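Local coordinates for protein short chain dehydrogenase (A0QTM2 homolog) (Mycobacterium thermoresistibile, PDB 3SC4) that is probably an NAD(P)-dependent oxidoreductase of the short-chain dehydrogenase family, built on a Rossmann fold, whose substrate is not established, at residues Ser191-Ala203 and Leu268-Pro280. Numbering follows the deposited sequence.
Sequences SNTLWPRTTVATA and LGVDLWVDSPNPP
Three hydrogen bonds join Trp195 and Arg197 to the loop 268-280, two from their side chains and one to the Arg197 carbonyl. The indole NE1 of Trp195 donates to Leu272 O (3.0 Å, N-H...O 171°), the carbonyl oxygen lying in the plane of the ring. Leu272 O belongs to the type II turn Asp271-Val274, so the indole grips the turn itself. A backbone bond from Asp271 N to Arg197 O (2.7 Å) fixes the start of the same turn, and beyond it Arg197 NH1 reaches Ser276 O at 2.9 Å, in the plane of the guanidinium. The extended Arg197 chain runs past Ser276 and Pro277 before Asn278 O and Pro279 CA cover one face of its head, while NE forms a salt bridge with Asp247.

The Asp271 carboxylate lies over one face of the indole, the two planes only 15° apart. With CG anti to the backbone N (chi1 -164°), its OD2 sits above the ring near NE1 rather than in line with the N-H.

Van der Waals contacts complete the join. The rings of Trp273 and Trp195 meet obliquely, Trp273 CE3 lying 3.7 Å from Trp195 CZ2. Val274 splits its branches, CG2 against Trp195 CD1 and CG1 beside the Arg197 carbonyl oxygen, and Thr198 CG2 rests on Pro277 CB at 4.0 Å.

The contact thus ties the C-terminal end of strand 190-195 in the parallel Rossmann sheet to the loop following helix 245-252. Trp195 also packs on Lys170 of helix 164-183, Val274 and Arg197 meet Leu244 of strand 242-244, and Pro279 lies against helix 245-252.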
loop_
_atom_site.group_PDB
_atom_site.type_symbol
_atom_site.label_atom_id
_atom_site.label_comp_id
_atom_site.label_asym_id
_atom_site.label_seq_id
_atom_site.Cartn_x
_atom_site.Cartn_y
_atom_site.Cartn_z
ATOM N N SER B 191 7.561 -11.720 -11.786
ATOM C CA SER B 191 6.935 -10.437 -11.477
ATOM C C SER B 191 7.989 -9.470 -10.983
ATOM O O SER B 191 8.622 -9.696 -9.948
ATOM C CB SER B 191 5.843 -10.585 -10.407
ATOM O OG SER B 191 5.147 -9.359 -10.200
ATOM N N ASN B 192 8.164 -8.384 -11.715
ATOM C CA ASN B 192 9.183 -7.383 -11.406
ATOM C C ASN B 192 8.577 -5.983 -11.473
ATOM O O ASN B 192 7.507 -5.783 -12.044
ATOM C CB ASN B 192 10.359 -7.472 -12.406
ATOM C CG ASN B 192 11.126 -8.781 -12.305
ATOM O OD1 ASN B 192 11.852 -9.011 -11.335
ATOM N ND2 ASN B 192 10.966 -9.644 -13.305
ATOM N N THR B 193 9.266 -5.009 -10.903
ATOM C CA THR B 193 8.869 -3.619 -11.123
ATOM C C THR B 193 9.960 -2.908 -11.904
ATOM O O THR B 193 11.127 -3.309 -11.867
ATOM C CB THR B 193 8.627 -2.875 -9.802
ATOM O OG1 THR B 193 9.866 -2.769 -9.105
ATOM C CG2 THR B 193 7.610 -3.605 -8.920
ATOM N N LEU B 194 9.582 -1.823 -12.576
ATOM C CA LEU B 194 10.514 -1.082 -13.429
ATOM C C LEU B 194 10.178 0.380 -13.385
ATOM O O LEU B 194 9.005 0.747 -13.603
ATOM C CB LEU B 194 10.428 -1.601 -14.870
ATOM C CG LEU B 194 11.387 -1.041 -15.917
ATOM C CD1 LEU B 194 12.819 -1.367 -15.516
ATOM C CD2 LEU B 194 11.056 -1.549 -17.372
ATOM N N TRP B 195 11.204 1.205 -13.156
ATOM C CA TRP B 195 11.054 2.636 -12.873
ATOM C C TRP B 195 12.227 3.426 -13.497
ATOM O O TRP B 195 13.367 2.969 -13.459
ATOM C CB TRP B 195 11.053 2.813 -11.355
ATOM C CG TRP B 195 10.589 4.160 -10.831
ATOM C CD1 TRP B 195 11.334 5.058 -10.147
ATOM C CD2 TRP B 195 9.264 4.685 -10.863
ATOM N NE1 TRP B 195 10.575 6.124 -9.787
ATOM C CE2 TRP B 195 9.298 5.928 -10.226
ATOM C CE3 TRP B 195 8.058 4.238 -11.412
ATOM C CZ2 TRP B 195 8.167 6.746 -10.106
ATOM C CZ3 TRP B 195 6.929 5.040 -11.296
ATOM C CH2 TRP B 195 6.995 6.289 -10.646
ATOM N N PRO B 196 11.969 4.611 -14.062
ATOM C CA PRO B 196 13.028 5.342 -14.726
ATOM C C PRO B 196 13.737 6.300 -13.772
ATOM O O PRO B 196 13.142 6.780 -12.825
ATOM C CB PRO B 196 12.260 6.124 -15.784
ATOM C CG PRO B 196 10.980 6.448 -15.125
ATOM C CD PRO B 196 10.692 5.331 -14.156
ATOM N N ARG B 197 14.994 6.604 -14.032
ATOM C CA ARG B 197 15.756 7.435 -13.110
ATOM C C ARG B 197 15.465 8.910 -13.268
ATOM O O ARG B 197 15.719 9.685 -12.346
ATOM C CB ARG B 197 17.269 7.241 -13.302
ATOM C CG ARG B 197 17.806 6.012 -12.678
ATOM C CD ARG B 197 19.314 6.004 -12.718
ATOM N NE ARG B 197 19.846 4.899 -11.934
ATOM C CZ ARG B 197 20.298 4.982 -10.684
ATOM N NH1 ARG B 197 20.300 6.125 -10.009
ATOM N NH2 ARG B 197 20.758 3.898 -10.089
ATOM N N THR B 198 15.005 9.314 -14.446
ATOM C CA THR B 198 14.713 10.710 -14.705
ATOM C C THR B 198 13.235 10.845 -14.987
ATOM O O THR B 198 12.545 9.844 -15.160
ATOM C CB THR B 198 15.443 11.194 -15.943
ATOM O OG1 THR B 198 14.793 10.654 -17.105
ATOM C CG2 THR B 198 16.915 10.777 -15.901
ATOM N N THR B 199 12.737 12.070 -15.070
ATOM C CA THR B 199 11.383 12.277 -15.569
ATOM C C THR B 199 11.418 11.916 -17.036
ATOM O O THR B 199 12.430 12.108 -17.681
ATOM C CB THR B 199 10.928 13.726 -15.451
ATOM O OG1 THR B 199 11.954 14.589 -15.971
ATOM C CG2 THR B 199 10.701 14.053 -14.021
ATOM N N VAL B 200 10.310 11.391 -17.539
ATOM C CA VAL B 200 10.155 11.058 -18.951
ATOM C C VAL B 200 9.190 12.011 -19.622
ATOM O O VAL B 200 8.038 12.108 -19.217
ATOM C CB VAL B 200 9.598 9.627 -19.139
ATOM C CG1 VAL B 200 9.374 9.370 -20.613
ATOM C CG2 VAL B 200 10.560 8.596 -18.542
ATOM N N ALA B 201 9.666 12.709 -20.646
ATOM C CA ALA B 201 8.853 13.689 -21.377
ATOM C C ALA B 201 8.064 12.964 -22.466
ATOM O O ALA B 201 8.623 12.239 -23.265
ATOM C CB ALA B 201 9.733 14.757 -21.984
ATOM N N THR B 202 6.759 13.136 -22.472
ATOM C CA THR B 202 5.908 12.486 -23.447
ATOM C C THR B 202 5.221 13.588 -24.221
ATOM O O THR B 202 5.298 14.753 -23.842
ATOM C CB THR B 202 4.889 11.608 -22.749
ATOM O OG1 THR B 202 3.997 12.435 -22.002
ATOM C CG2 THR B 202 5.588 10.678 -21.789
ATOM N N ALA B 203 4.566 13.235 -25.314
ATOM C CA ALA B 203 3.819 14.219 -26.105
ATOM C C ALA B 203 2.782 14.964 -25.222
ATOM O O ALA B 203 2.571 16.161 -25.371
ATOM C CB ALA B 203 3.145 13.547 -27.284
ATOM N N LEU B 268 20.795 16.332 -16.134
ATOM C CA LEU B 268 19.515 15.656 -16.078
ATOM C C LEU B 268 18.900 15.735 -14.690
ATOM O O LEU B 268 19.608 15.761 -13.679
ATOM C CB LEU B 268 19.673 14.212 -16.505
ATOM C CG LEU B 268 19.964 14.007 -17.985
ATOM C CD1 LEU B 268 20.410 12.584 -18.271
ATOM C CD2 LEU B 268 18.723 14.353 -18.795
ATOM N N GLY B 269 17.573 15.796 -14.648
ATOM C CA GLY B 269 16.821 15.799 -13.390
ATOM C C GLY B 269 16.547 14.373 -12.920
ATOM O O GLY B 269 16.774 13.402 -13.664
ATOM N N VAL B 270 16.062 14.232 -11.690
ATOM C CA VAL B 270 15.808 12.905 -11.125
ATOM C C VAL B 270 14.335 12.625 -10.943
ATOM O O VAL B 270 13.563 13.497 -10.569
ATOM C CB VAL B 270 16.566 12.664 -9.757
ATOM C CG1 VAL B 270 18.045 12.563 -9.992
ATOM C CG2 VAL B 270 16.232 13.751 -8.697
ATOM N N ASP B 271 13.947 11.383 -11.181
ATOM C CA ASP B 271 12.574 10.939 -10.916
ATOM C C ASP B 271 12.380 10.940 -9.396
ATOM O O ASP B 271 13.342 10.993 -8.632
ATOM C CB ASP B 271 12.390 9.533 -11.508
ATOM C CG ASP B 271 10.931 9.099 -11.651
ATOM O OD1 ASP B 271 10.007 9.882 -11.399
ATOM O OD2 ASP B 271 10.709 7.938 -12.058
ATOM N N LEU B 272 11.138 10.898 -8.947
ATOM C CA LEU B 272 10.847 10.589 -7.554
ATOM C C LEU B 272 11.452 9.220 -7.201
ATOM O O LEU B 272 11.490 8.324 -8.043
ATOM C CB LEU B 272 9.344 10.530 -7.321
ATOM C CG LEU B 272 8.520 11.807 -7.542
ATOM C CD1 LEU B 272 7.052 11.583 -7.130
ATOM C CD2 LEU B 272 9.117 12.995 -6.800
ATOM N N TRP B 273 11.926 9.086 -5.964
ATOM C CA TRP B 273 12.456 7.826 -5.426
ATOM C C TRP B 273 13.794 7.417 -6.029
ATOM O O TRP B 273 14.186 6.276 -5.933
ATOM C CB TRP B 273 11.400 6.672 -5.487
ATOM C CG TRP B 273 10.191 7.027 -4.697
ATOM C CD1 TRP B 273 10.157 7.262 -3.363
ATOM C CD2 TRP B 273 8.858 7.259 -5.181
ATOM N NE1 TRP B 273 8.897 7.618 -2.971
ATOM C CE2 TRP B 273 8.065 7.606 -4.059
ATOM C CE3 TRP B 273 8.242 7.173 -6.438
ATOM C CZ2 TRP B 273 6.693 7.903 -4.157
ATOM C CZ3 TRP B 273 6.865 7.479 -6.532
ATOM C CH2 TRP B 273 6.116 7.833 -5.381
ATOM N N VAL B 274 14.509 8.376 -6.606
ATOM C CA VAL B 274 15.787 8.118 -7.239
ATOM C C VAL B 274 16.798 9.175 -6.825
ATOM O O VAL B 274 16.486 10.378 -6.782
ATOM C CB VAL B 274 15.624 8.072 -8.761
ATOM C CG1 VAL B 274 16.996 8.108 -9.463
ATOM C CG2 VAL B 274 14.832 6.817 -9.142
ATOM N N ASP B 275 18.009 8.726 -6.511
ATOM C CA ASP B 275 19.084 9.648 -6.069
ATOM C C ASP B 275 19.810 10.311 -7.217
ATOM O O ASP B 275 20.255 11.430 -7.079
ATOM C CB ASP B 275 20.137 8.914 -5.203
ATOM C CG ASP B 275 19.655 8.642 -3.757
ATOM O OD1 ASP B 275 19.025 9.568 -3.161
ATOM O OD2 ASP B 275 19.924 7.516 -3.236
ATOM N N SER B 276 19.965 9.604 -8.333
ATOM C CA SER B 276 20.822 10.070 -9.430
ATOM C C SER B 276 20.219 9.802 -10.780
ATOM O O SER B 276 19.610 8.780 -10.987
ATOM C CB SER B 276 22.189 9.353 -9.395
ATOM O OG SER B 276 22.809 9.486 -8.128
ATOM N N PRO B 277 20.443 10.697 -11.735
ATOM C CA PRO B 277 19.897 10.473 -13.072
ATOM C C PRO B 277 20.541 9.315 -13.832
ATOM O O PRO B 277 19.926 8.792 -14.747
ATOM C CB PRO B 277 20.149 11.804 -13.773
ATOM C CG PRO B 277 21.314 12.373 -13.049
ATOM C CD PRO B 277 21.223 11.946 -11.649
ATOM N N ASN B 278 21.746 8.906 -13.444
ATOM C CA ASN B 278 22.436 7.784 -14.091
ATOM C C ASN B 278 22.836 6.713 -13.097
ATOM O O ASN B 278 22.928 6.976 -11.900
ATOM C CB ASN B 278 23.662 8.264 -14.842
ATOM C CG ASN B 278 23.308 9.145 -16.016
ATOM O OD1 ASN B 278 22.331 8.913 -16.709
ATOM N ND2 ASN B 278 24.114 10.155 -16.252
ATOM N N PRO B 279 23.057 5.488 -13.585
ATOM C CA PRO B 279 23.535 4.463 -12.661
ATOM C C PRO B 279 24.866 4.848 -12.003
ATOM O O PRO B 279 25.607 5.697 -12.540
ATOM C CB PRO B 279 23.687 3.216 -13.549
ATOM C CG PRO B 279 22.722 3.481 -14.704
ATOM C CD PRO B 279 22.789 4.951 -14.931
ATOM N N PRO B 280 25.153 4.253 -10.835
ATOM C CA PRO B 280 26.454 4.480 -10.200
ATOM C C PRO B 280 27.592 4.196 -11.157
ATOM O O PRO B 280 27.572 3.175 -11.847
ATOM C CB PRO B 280 26.484 3.486 -9.028
ATOM C CG PRO B 280 25.050 2.972 -8.845
ATOM C CD PRO B 280 24.194 3.563 -9.945
#